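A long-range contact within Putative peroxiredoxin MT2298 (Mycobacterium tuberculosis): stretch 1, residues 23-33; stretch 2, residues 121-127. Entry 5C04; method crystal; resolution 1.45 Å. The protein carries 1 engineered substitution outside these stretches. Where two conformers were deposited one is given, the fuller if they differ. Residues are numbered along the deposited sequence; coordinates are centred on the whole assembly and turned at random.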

# COMPACT_ATOMS: atom_id res chain seq x y z
N THR A 23 -18.38 0.60 8.75
CA THR A 23 -18.95 1.92 8.46
C THR A 23 -18.93 2.73 9.74
O THR A 23 -19.10 2.18 10.82
CB THR A 23 -20.38 1.81 7.87
OG1 THR A 23 -20.32 1.24 6.56
CG2 THR A 23 -21.09 3.18 7.78
N LEU A 24 -18.70 4.04 9.63
CA LEU A 24 -18.70 4.91 10.83
C LEU A 24 -20.11 4.97 11.45
O LEU A 24 -20.26 4.87 12.68
CB LEU A 24 -18.24 6.32 10.47
CG LEU A 24 -18.15 7.33 11.62
CD1 LEU A 24 -17.13 6.88 12.65
CD2 LEU A 24 -17.82 8.74 11.14
N ARG A 25 -21.10 5.13 10.59
CA ARG A 25 -22.51 5.28 11.04
C ARG A 25 -23.02 4.11 11.87
O ARG A 25 -23.89 4.29 12.74
CB ARG A 25 -23.41 5.49 9.82
CG ARG A 25 -24.83 5.92 10.14
CD ARG A 25 -25.48 6.46 8.89
NE ARG A 25 -25.00 7.81 8.58
CZ ARG A 25 -25.68 8.94 8.83
NH1 ARG A 25 -26.87 8.90 9.40
NH2 ARG A 25 -25.15 10.11 8.50
N GLY A 26 -22.50 2.91 11.60
CA GLY A 26 -22.81 1.71 12.40
C GLY A 26 -22.70 1.90 13.91
O GLY A 26 -23.42 1.25 14.67
N TYR A 27 -21.82 2.80 14.35
CA TYR A 27 -21.58 3.01 15.78
C TYR A 27 -22.53 4.03 16.44
O TYR A 27 -22.54 4.17 17.67
CB TYR A 27 -20.13 3.45 16.01
CG TYR A 27 -19.10 2.39 15.66
CD1 TYR A 27 -18.77 1.39 16.57
CD2 TYR A 27 -18.46 2.39 14.42
CE1 TYR A 27 -17.81 0.43 16.26
CE2 TYR A 27 -17.51 1.43 14.11
CZ TYR A 27 -17.20 0.45 15.02
OH TYR A 27 -16.25 -0.50 14.71
N ARG A 28 -23.29 4.75 15.62
CA ARG A 28 -24.18 5.78 16.16
C ARG A 28 -25.18 5.22 17.14
O ARG A 28 -25.75 4.15 16.93
CB ARG A 28 -24.92 6.53 15.06
CG ARG A 28 -24.07 7.60 14.41
CD ARG A 28 -24.94 8.65 13.77
NE ARG A 28 -24.17 9.51 12.89
CZ ARG A 28 -24.69 10.50 12.18
NH1 ARG A 28 -25.98 10.76 12.25
NH2 ARG A 28 -23.91 11.24 11.39
N GLY A 29 -25.36 5.96 18.23
CA GLY A 29 -26.26 5.59 19.31
C GLY A 29 -25.69 4.56 20.26
O GLY A 29 -26.30 4.28 21.29
N ALA A 30 -24.51 4.02 19.95
CA ALA A 30 -23.93 2.92 20.73
C ALA A 30 -22.56 3.28 21.33
O ALA A 30 -22.35 3.14 22.53
CB ALA A 30 -23.81 1.68 19.86
N LYS A 31 -21.63 3.72 20.48
CA LYS A 31 -20.26 3.98 20.91
C LYS A 31 -19.70 5.30 20.41
O LYS A 31 -20.01 5.75 19.30
CB LYS A 31 -19.37 2.84 20.45
CG LYS A 31 -19.72 1.49 21.06
CD LYS A 31 -18.76 0.41 20.61
CE LYS A 31 -19.26 -0.98 20.96
NZ LYS A 31 -19.09 -1.24 22.41
N ASN A 32 -18.85 5.90 21.24
CA ASN A 32 -17.91 6.92 20.80
C ASN A 32 -16.80 6.23 20.01
O ASN A 32 -16.38 5.12 20.36
CB ASN A 32 -17.32 7.69 21.98
CG ASN A 32 -18.40 8.27 22.87
OD1 ASN A 32 -19.22 9.06 22.40
ND2 ASN A 32 -18.43 7.86 24.13
N VAL A 33 -16.34 6.89 18.96
CA VAL A 33 -15.36 6.29 18.05
C VAL A 33 -14.10 7.14 18.00
O VAL A 33 -14.14 8.32 17.65
CB VAL A 33 -15.92 6.11 16.63
CG1 VAL A 33 -14.91 5.38 15.75
CG2 VAL A 33 -17.24 5.35 16.62
N VAL A 121 -12.25 12.07 17.79
CA VAL A 121 -13.23 11.32 18.54
C VAL A 121 -14.60 11.78 18.06
O VAL A 121 -14.87 12.99 18.00
CB VAL A 121 -13.08 11.51 20.05
CG1 VAL A 121 -14.26 10.84 20.76
CG2 VAL A 121 -11.74 10.98 20.54
N VAL A 122 -15.42 10.80 17.69
CA VAL A 122 -16.77 11.02 17.17
C VAL A 122 -17.73 10.56 18.25
O VAL A 122 -17.64 9.43 18.75
CB VAL A 122 -17.03 10.20 15.87
CG1 VAL A 122 -18.41 10.51 15.31
CG2 VAL A 122 -15.97 10.49 14.83
N ASP A 123 -18.66 11.43 18.64
CA ASP A 123 -19.55 11.04 19.71
C ASP A 123 -20.69 10.17 19.17
O ASP A 123 -20.74 9.86 17.97
CB ASP A 123 -20.05 12.26 20.52
CG ASP A 123 -21.05 13.12 19.79
OD1 ASP A 123 -21.61 12.73 18.74
OD2 ASP A 123 -21.33 14.22 20.33
N ARG A 124 -21.61 9.78 20.04
CA ARG A 124 -22.66 8.84 19.67
C ARG A 124 -23.69 9.42 18.70
O ARG A 124 -24.48 8.69 18.12
CB ARG A 124 -23.37 8.31 20.92
CG ARG A 124 -22.52 7.37 21.76
CD ARG A 124 -23.32 6.81 22.92
NE ARG A 124 -23.57 7.82 23.95
CZ ARG A 124 -22.83 8.00 25.04
NH1 ARG A 124 -23.16 8.94 25.91
NH2 ARG A 124 -21.77 7.23 25.27
N SER A 125 -23.66 10.74 18.50
CA SER A 125 -24.52 11.41 17.53
C SER A 125 -23.78 11.78 16.25
O SER A 125 -24.35 12.43 15.38
CB SER A 125 -25.13 12.67 18.14
OG SER A 125 -24.17 13.71 18.19
N GLY A 126 -22.50 11.40 16.13
CA GLY A 126 -21.75 11.63 14.89
C GLY A 126 -21.02 12.97 14.79
O GLY A 126 -20.60 13.37 13.70
N ILE A 127 -20.86 13.65 15.92
CA ILE A 127 -20.23 14.96 15.94
C ILE A 127 -18.79 14.78 16.44
O ILE A 127 -18.54 14.04 17.40
CB ILE A 127 -21.02 15.93 16.87
CG1 ILE A 127 -22.46 16.08 16.39
CG2 ILE A 127 -20.32 17.28 16.94
CD1 ILE A 127 -22.63 16.78 15.06
O HOH W 1 -21.01 11.27 11.67
O HOH W 2 -20.83 7.24 17.09
O HOH W 3 -21.42 10.32 23.03

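The contact is anchored where two strand ends run antiparallel. Val 33 and Val 122 form a hydrogen-bonded pair: Val 33 N donates to Val 122 O at 2.9 Å (N-H...O angle 166°) and Val 122 N donates to Val 33 O at 2.8 Å (164°). The same carbonyls draw in polarised CA-H groups, with Asn 32 CA 3.3 Å from Val 122 O and Val 121 CA 3.3 Å from Val 33 O. Being paired in register, Val 33 and Val 122 point to the same face of the sheet, where both adopt chi1 t and their CB atoms lie 4.3 Å apart. Leu 24 (t, p) extends this apolar patch, its CD1 4.4 Å from Val 122 CG2.

Beyond the strands the backbones separate enough to admit water. Water 2 donates to both Lys 31 O and Asp 123 O, each at 2.8 Å, joining carbonyls that cannot bond to each other. Direct backbone hydrogen bonding resumes at Gly 29, whose N donates to Arg 124 O at 2.9 Å (157°).

Stretch 2 presents that carbonyl from a type I turn, Asp 123 to Gly 126. The p rotamer of Asp 123, with chi2 near 13°, folds its carboxylate back over the turn, so that OD1 accepts from Ser 125 N (2.9 Å), Ser 125 OG (2.8 Å) and Ile 127 N (3.1 Å). Ser 125 is also p, though its CA-to-CB bond points away from stretch 1.

Arg 28 is m at chi1 and then nearly extended (t, t, chi4 179°), which carries its guanidinium along the turn. Ser 125 O lies over one face, 3.8 Å from Arg 28 CZ, and water 1 links Arg 28 NH2 to Gly 126 O, 2.9 Å from each. This path requires a bare CA at Gly 126: an ideal CB there would fall 2.6 Å from Arg 28 NE, a clash, and would also be jammed against the preceding carbonyl.

Arg 124 has the largest area covered by the other stretch, 116 Å². Its m, t, m course lays the aliphatic chain against backbone, with CG 3.7 Å from Lys 31 C and CD 3.8 Å from Ala 30 O, and the chi3 bend brings the guanidinium back so that Asn 32 OD1 lies over one face. Asn 32 (chi1 m, chi2 -59°) directs OD1 to the start of the turn, 3.4 Å from Asp 123 CA. There water 3 donates to Asn 32 OD1 at 2.6 Å and accepts from Arg 124 N at 3.0 Å.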